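Local coordinates for hypothetical protein PH1789 (Pyrococcus horikoshii, PDB 1WR2) that is of unknown function but belongs to the ATP-grasp family, whose members share an alpha+beta fold built around antiparallel sheets, at residues Met211-Val216 with Val228-Ile233; Ile55-Val60 with Lys82-Leu87. One frame throughout, in Å; residues are numbered along the deposited sequence.

Contact 1. Residues Met211-Val216 with Val228-Ile233; sequences MDLNPV and VDSRII
Asp212 and Arg231 face each other in the antiparallel ladder of the hairpin formed by strands 208-218 and 225-234. They form a hydrogen-bonded pair, with Asp212 N to Arg231 O at 3.0 Å and Arg231 N to Asp212 O at 3.2 Å. Met211 with Ile232 and Leu213 with Ser230 are the flanking non-hydrogen-bonded pairs. Beyond them, Asn214 N reaches Asp229 O from above the carbonyl plane, 44° out of it. At Pro215, which follows a cis peptide bond, the chain turns a corner. Its carbonyl O accepts a 2.7 Å bond from Val228 N and a weak one from Asp229 N.

Side-chain polar contacts add to this. Ser230 OG lies anti to its backbone N (chi1 175°) and donates to Asp212 O at 2.9 Å. The Asp212 carboxylate lies alongside the aliphatic part of Arg231, with OD2 3.0 Å from Arg231 CG. OD2 also forms a salt bridge with NE at the guanidinium edge. Arg231 NH2 forms its stronger salt bridge with Glu210. Asp229 OD1 accepts from Ser230 N through its anti lone pair, and OD2 forms a salt bridge with Lys71.

Among apolar contacts, Met211 CB meets Ile232 CG1 at 3.9 Å. Helices 22-30 and 187-203 pack on this Met211 and Leu213 face. Pro215 CG touches Val228 CB at 3.7 Å.

Asp212 O is thus gripped by two donors. The hairpin has a largely apolar, helix-covered face and a partly exposed, charged one.

Contact 2. Residues Ile55-Val60 with Lys82-Leu87; sequences IGYPVV and KNEEEL
This is an aromatic contact between the loop leading into strand 59-64 and the first turn of helix 84-101, beside the edge strand 77-81 of the four-stranded antiparallel sheet. Tyr57, joined to Pro58 by a cis peptide bond, carries it. Its CG is anti to its own carbonyl carbon (chi1 -71°), which directs the ring along Lys82 O, Asn83 and Glu84. Tyr57 CE2 comes within 3.3 Å of Asn83 C. Asn83 CA sits over one ring face in a CH-pi contact, 4.0 Å from the centroid and 29° off the normal. Nearer the base of the ring, Tyr57 CB lies 3.4 Å from Lys82 O.

At the tip, Tyr57 OH lies 3.4 Å from Leu87 CD1, and the two side chains cross at about a right angle. Val59 CG2 reaches the same methyl from the strand, at 4.2 Å. Leu87 also packs on Leu45 and Ala52 of helix 45-55. The Tyr57 hydroxyl OH donates to a water O at 2.7 Å, which lies in the ring plane. That water donates in turn to Glu84 OE1, a bridge between loop and helix.

The helix start is held from within. Asn83 is the N-cap, and its OD1 accepts from Glu86 N at 2.9 Å. Glu86 OE1 accepts from Lys82 N.

The whole is an Asn N-cap, with a tyrosine packed over it, at the start of a helix beside an antiparallel sheet, as in the alpha+beta subdomains of ATP-grasp proteins.

Overall arrangement
Contact 2 comes first along the chain and closes before contact 1 opens. Their centres lie about 24 Å apart. The nearest atoms are about 7 Å apart, so the two do not touch. Contact 1 is close to the centre of the chain, about 3 Å away, and joins strands 208-218 and 225-234 of the six-stranded antiparallel sheet. Contact 2 is peripheral, about 21 Å from that centre. It links the loop before strand 59-64, and the strand's first residue, to the start of helix 84-101. That strand belongs to the four-stranded antiparallel sheet. Each contact thus serves a different sheet of the ATP-grasp domain: one pairs strands, the other fastens a helix beside them.

Contact 1. Residues Met211-Val216 with Val228-Ile233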
loop_
_atom_site.group_PDB
_atom_site.type_symbol
_atom_site.label_atom_id
_atom_site.label_comp_id
_atom_site.label_asym_id
_atom_site.label_seq_id
_atom_site.Cartn_x
_atom_site.Cartn_y
_atom_site.Cartn_z
ATOM N N MET A 211 8.149 -2.594 -5.709
ATOM C CA MET A 211 6.900 -2.298 -5.031
ATOM C C MET A 211 7.136 -2.107 -3.545
ATOM O O MET A 211 8.240 -2.293 -3.037
ATOM C CB MET A 211 5.909 -3.451 -5.230
ATOM C CG MET A 211 6.298 -4.721 -4.474
ATOM S SD MET A 211 5.284 -6.167 -4.853
ATOM C CE MET A 211 3.865 -5.886 -3.849
ATOM N N ASP A 212 6.083 -1.721 -2.848
ATOM C CA ASP A 212 6.166 -1.577 -1.413
ATOM C C ASP A 212 4.776 -1.516 -0.844
ATOM O O ASP A 212 3.795 -1.343 -1.573
ATOM C CB ASP A 212 6.962 -0.333 -1.007
ATOM C CG ASP A 212 6.306 0.953 -1.446
ATOM O OD1 ASP A 212 5.133 1.188 -1.079
ATOM O OD2 ASP A 212 6.973 1.732 -2.154
ATOM N N LEU A 213 4.709 -1.729 0.462
ATOM C CA LEU A 213 3.471 -1.666 1.207
ATOM C C LEU A 213 3.889 -0.602 2.202
ATOM O O LEU A 213 4.733 -0.857 3.061
ATOM C CB LEU A 213 3.201 -2.983 1.931
ATOM C CG LEU A 213 3.343 -4.328 1.216
ATOM C CD1 LEU A 213 2.610 -5.359 2.046
ATOM C CD2 LEU A 213 2.783 -4.288 -0.190
ATOM N N ASN A 214 3.318 0.592 2.070
ATOM C CA ASN A 214 3.688 1.711 2.924
ATOM C C ASN A 214 2.601 2.777 2.864
ATOM O O ASN A 214 2.370 3.379 1.814
ATOM C CB ASN A 214 5.024 2.272 2.430
ATOM C CG ASN A 214 5.514 3.463 3.248
ATOM O OD1 ASN A 214 4.894 3.860 4.225
ATOM N ND2 ASN A 214 6.642 4.031 2.840
ATOM N N PRO A 215 1.951 3.055 4.005
ATOM C CA PRO A 215 2.279 2.362 5.257
ATOM C C PRO A 215 1.499 1.097 5.547
ATOM O O PRO A 215 0.524 0.771 4.870
ATOM C CB PRO A 215 2.034 3.434 6.316
ATOM C CG PRO A 215 0.884 4.192 5.755
ATOM C CD PRO A 215 1.179 4.285 4.269
ATOM N N VAL A 216 1.967 0.377 6.558
ATOM C CA VAL A 216 1.323 -0.840 7.035
ATOM C C VAL A 216 1.214 -0.624 8.542
ATOM O O VAL A 216 2.182 -0.201 9.171
ATOM C CB VAL A 216 2.189 -2.099 6.814
ATOM C CG1 VAL A 216 1.565 -3.284 7.555
ATOM C CG2 VAL A 216 2.310 -2.410 5.332
ATOM N N VAL A 228 -2.097 0.080 4.517
ATOM C CA VAL A 228 -2.760 1.353 4.281
ATOM C C VAL A 228 -2.605 1.918 2.875
ATOM O O VAL A 228 -3.545 2.496 2.323
ATOM C CB VAL A 228 -2.294 2.390 5.320
ATOM C CG1 VAL A 228 -3.020 3.712 5.118
ATOM C CG2 VAL A 228 -2.556 1.846 6.720
ATOM N N ASP A 229 -1.425 1.765 2.291
ATOM C CA ASP A 229 -1.186 2.259 0.936
ATOM C C ASP A 229 -0.177 1.302 0.319
ATOM O O ASP A 229 0.492 0.560 1.039
ATOM C CB ASP A 229 -0.600 3.673 0.975
ATOM C CG ASP A 229 -0.786 4.424 -0.336
ATOM O OD1 ASP A 229 -0.871 3.777 -1.397
ATOM O OD2 ASP A 229 -0.836 5.670 -0.312
ATOM N N SER A 230 -0.067 1.318 -1.002
ATOM C CA SER A 230 0.864 0.441 -1.701
ATOM C C SER A 230 1.152 0.963 -3.100
ATOM O O SER A 230 0.311 1.618 -3.719
ATOM C CB SER A 230 0.286 -0.974 -1.812
ATOM O OG SER A 230 1.121 -1.823 -2.589
ATOM N N ARG A 231 2.351 0.676 -3.590
ATOM C CA ARG A 231 2.719 1.091 -4.930
ATOM C C ARG A 231 3.402 -0.078 -5.621
ATOM O O ARG A 231 4.174 -0.819 -5.005
ATOM C CB ARG A 231 3.653 2.305 -4.903
ATOM C CG ARG A 231 5.041 2.024 -4.390
ATOM C CD ARG A 231 5.968 3.179 -4.732
ATOM N NE ARG A 231 7.181 2.707 -5.394
ATOM C CZ ARG A 231 7.747 3.313 -6.434
ATOM N NH1 ARG A 231 7.207 4.418 -6.937
ATOM N NH2 ARG A 231 8.858 2.819 -6.968
ATOM N N ILE A 232 3.077 -0.260 -6.894
ATOM C CA ILE A 232 3.668 -1.326 -7.687
ATOM C C ILE A 232 4.103 -0.734 -9.022
ATOM O O ILE A 232 3.317 -0.061 -9.696
ATOM C CB ILE A 232 2.658 -2.474 -7.944
ATOM C CG1 ILE A 232 2.258 -3.134 -6.619
ATOM C CG2 ILE A 232 3.266 -3.512 -8.873
ATOM C CD1 ILE A 232 1.245 -4.263 -6.774
ATOM N N ILE A 233 5.367 -0.963 -9.377
ATOM C CA ILE A 233 5.918 -0.493 -10.646
ATOM C C ILE A 233 6.169 -1.738 -11.493
ATOM O O ILE A 233 6.911 -2.637 -11.091
ATOM C CB ILE A 233 7.255 0.253 -10.460
ATOM C CG1 ILE A 233 7.056 1.474 -9.553
ATOM C CG2 ILE A 233 7.808 0.667 -11.825
ATOM C CD1 ILE A 233 5.951 2.416 -10.006
#

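Contact 2. Residues Ile55-Val60 with Lys82-Leu87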
loop_
_atom_site.group_PDB
_atom_site.type_symbol
_atom_site.label_atom_id
_atom_site.label_comp_id
_atom_site.label_asym_id
_atom_site.label_seq_id
_atom_site.Cartn_x
_atom_site.Cartn_y
_atom_site.Cartn_z
ATOM N N ILE A 55 -19.465 2.034 3.875
ATOM C CA ILE A 55 -18.411 1.644 4.801
ATOM C C ILE A 55 -18.456 2.396 6.128
ATOM O O ILE A 55 -17.800 1.995 7.090
ATOM C CB ILE A 55 -17.009 1.811 4.168
ATOM C CG1 ILE A 55 -16.699 3.285 3.933
ATOM C CG2 ILE A 55 -16.944 1.043 2.852
ATOM C CD1 ILE A 55 -15.301 3.514 3.402
ATOM N N GLY A 56 -19.234 3.478 6.174
ATOM C CA GLY A 56 -19.374 4.258 7.396
ATOM C C GLY A 56 -18.349 5.357 7.633
ATOM O O GLY A 56 -17.150 5.152 7.435
ATOM N N TYR A 57 -18.821 6.526 8.063
ATOM C CA TYR A 57 -17.937 7.658 8.347
ATOM C C TYR A 57 -17.240 7.453 9.694
ATOM O O TYR A 57 -17.745 6.731 10.554
ATOM C CB TYR A 57 -18.730 8.971 8.390
ATOM C CG TYR A 57 -19.232 9.464 7.050
ATOM C CD1 TYR A 57 -20.428 8.994 6.507
ATOM C CD2 TYR A 57 -18.503 10.412 6.322
ATOM C CE1 TYR A 57 -20.893 9.465 5.266
ATOM C CE2 TYR A 57 -18.949 10.882 5.092
ATOM C CZ TYR A 57 -20.142 10.411 4.567
ATOM O OH TYR A 57 -20.583 10.899 3.356
ATOM N N PRO A 58 -16.074 8.085 9.899
ATOM C CA PRO A 58 -15.359 8.972 8.973
ATOM C C PRO A 58 -14.606 8.200 7.893
ATOM O O PRO A 58 -14.181 7.066 8.111
ATOM C CB PRO A 58 -14.417 9.731 9.898
ATOM C CG PRO A 58 -14.046 8.680 10.901
ATOM C CD PRO A 58 -15.389 8.037 11.204
ATOM N N VAL A 59 -14.429 8.823 6.732
ATOM C CA VAL A 59 -13.729 8.169 5.632
ATOM C C VAL A 59 -12.577 9.006 5.101
ATOM O O VAL A 59 -12.394 10.162 5.493
ATOM C CB VAL A 59 -14.686 7.871 4.459
ATOM C CG1 VAL A 59 -15.873 7.047 4.955
ATOM C CG2 VAL A 59 -15.167 9.175 3.832
ATOM N N VAL A 60 -11.811 8.397 4.203
ATOM C CA VAL A 60 -10.659 9.013 3.557
ATOM C C VAL A 60 -10.939 9.082 2.062
ATOM O O VAL A 60 -11.517 8.151 1.504
ATOM C CB VAL A 60 -9.391 8.140 3.733
ATOM C CG1 VAL A 60 -8.273 8.644 2.830
ATOM C CG2 VAL A 60 -8.946 8.149 5.173
ATOM N N LYS A 82 -15.860 13.526 8.261
ATOM C CA LYS A 82 -16.934 13.096 9.147
ATOM C C LYS A 82 -18.350 13.004 8.600
ATOM O O LYS A 82 -19.171 12.264 9.146
ATOM C CB LYS A 82 -16.932 13.975 10.399
ATOM C CG LYS A 82 -15.563 14.089 11.056
ATOM C CD LYS A 82 -15.632 14.650 12.472
ATOM C CE LYS A 82 -16.391 15.972 12.538
ATOM N NZ LYS A 82 -17.866 15.779 12.375
ATOM N N ASN A 83 -18.655 13.730 7.533
ATOM C CA ASN A 83 -20.007 13.684 6.997
ATOM C C ASN A 83 -20.112 13.980 5.510
ATOM O O ASN A 83 -19.120 14.269 4.842
ATOM C CB ASN A 83 -20.895 14.662 7.767
ATOM C CG ASN A 83 -20.371 16.082 7.711
ATOM O OD1 ASN A 83 -20.232 16.661 6.628
ATOM N ND2 ASN A 83 -20.069 16.650 8.877
ATOM N N GLU A 84 -21.342 13.932 5.013
ATOM C CA GLU A 84 -21.637 14.156 3.606
ATOM C C GLU A 84 -21.286 15.547 3.072
ATOM O O GLU A 84 -20.819 15.676 1.942
ATOM C CB GLU A 84 -23.114 13.847 3.355
ATOM C CG GLU A 84 -23.543 13.946 1.906
ATOM C CD GLU A 84 -24.908 13.323 1.662
ATOM O OE1 GLU A 84 -25.043 12.092 1.862
ATOM O OE2 GLU A 84 -25.839 14.066 1.274
ATOM N N GLU A 85 -21.510 16.586 3.872
ATOM C CA GLU A 85 -21.203 17.952 3.447
ATOM C C GLU A 85 -19.699 18.119 3.284
ATOM O O GLU A 85 -19.228 18.711 2.313
ATOM C CB GLU A 85 -21.717 18.969 4.473
ATOM C CG GLU A 85 -23.233 18.968 4.684
ATOM C CD GLU A 85 -23.753 17.664 5.275
ATOM O OE1 GLU A 85 -23.210 17.221 6.309
ATOM O OE2 GLU A 85 -24.710 17.086 4.711
ATOM N N GLU A 86 -18.949 17.597 4.246
ATOM C CA GLU A 86 -17.498 17.677 4.212
ATOM C C GLU A 86 -16.913 16.837 3.071
ATOM O O GLU A 86 -15.897 17.201 2.484
ATOM C CB GLU A 86 -16.925 17.230 5.561
ATOM C CG GLU A 86 -15.445 16.884 5.537
ATOM C CD GLU A 86 -14.801 16.931 6.913
ATOM O OE1 GLU A 86 -15.393 16.392 7.878
ATOM O OE2 GLU A 86 -13.690 17.503 7.019
ATOM N N LEU A 87 -17.559 15.716 2.758
ATOM C CA LEU A 87 -17.091 14.852 1.677
ATOM C C LEU A 87 -17.263 15.575 0.344
ATOM O O LEU A 87 -16.412 15.474 -0.534
ATOM C CB LEU A 87 -17.875 13.523 1.673
ATOM C CG LEU A 87 -17.343 12.372 0.805
ATOM C CD1 LEU A 87 -17.896 11.037 1.304
ATOM C CD2 LEU A 87 -17.725 12.599 -0.639
HETATM O O HOH W 1 -23.004 9.914 2.514
#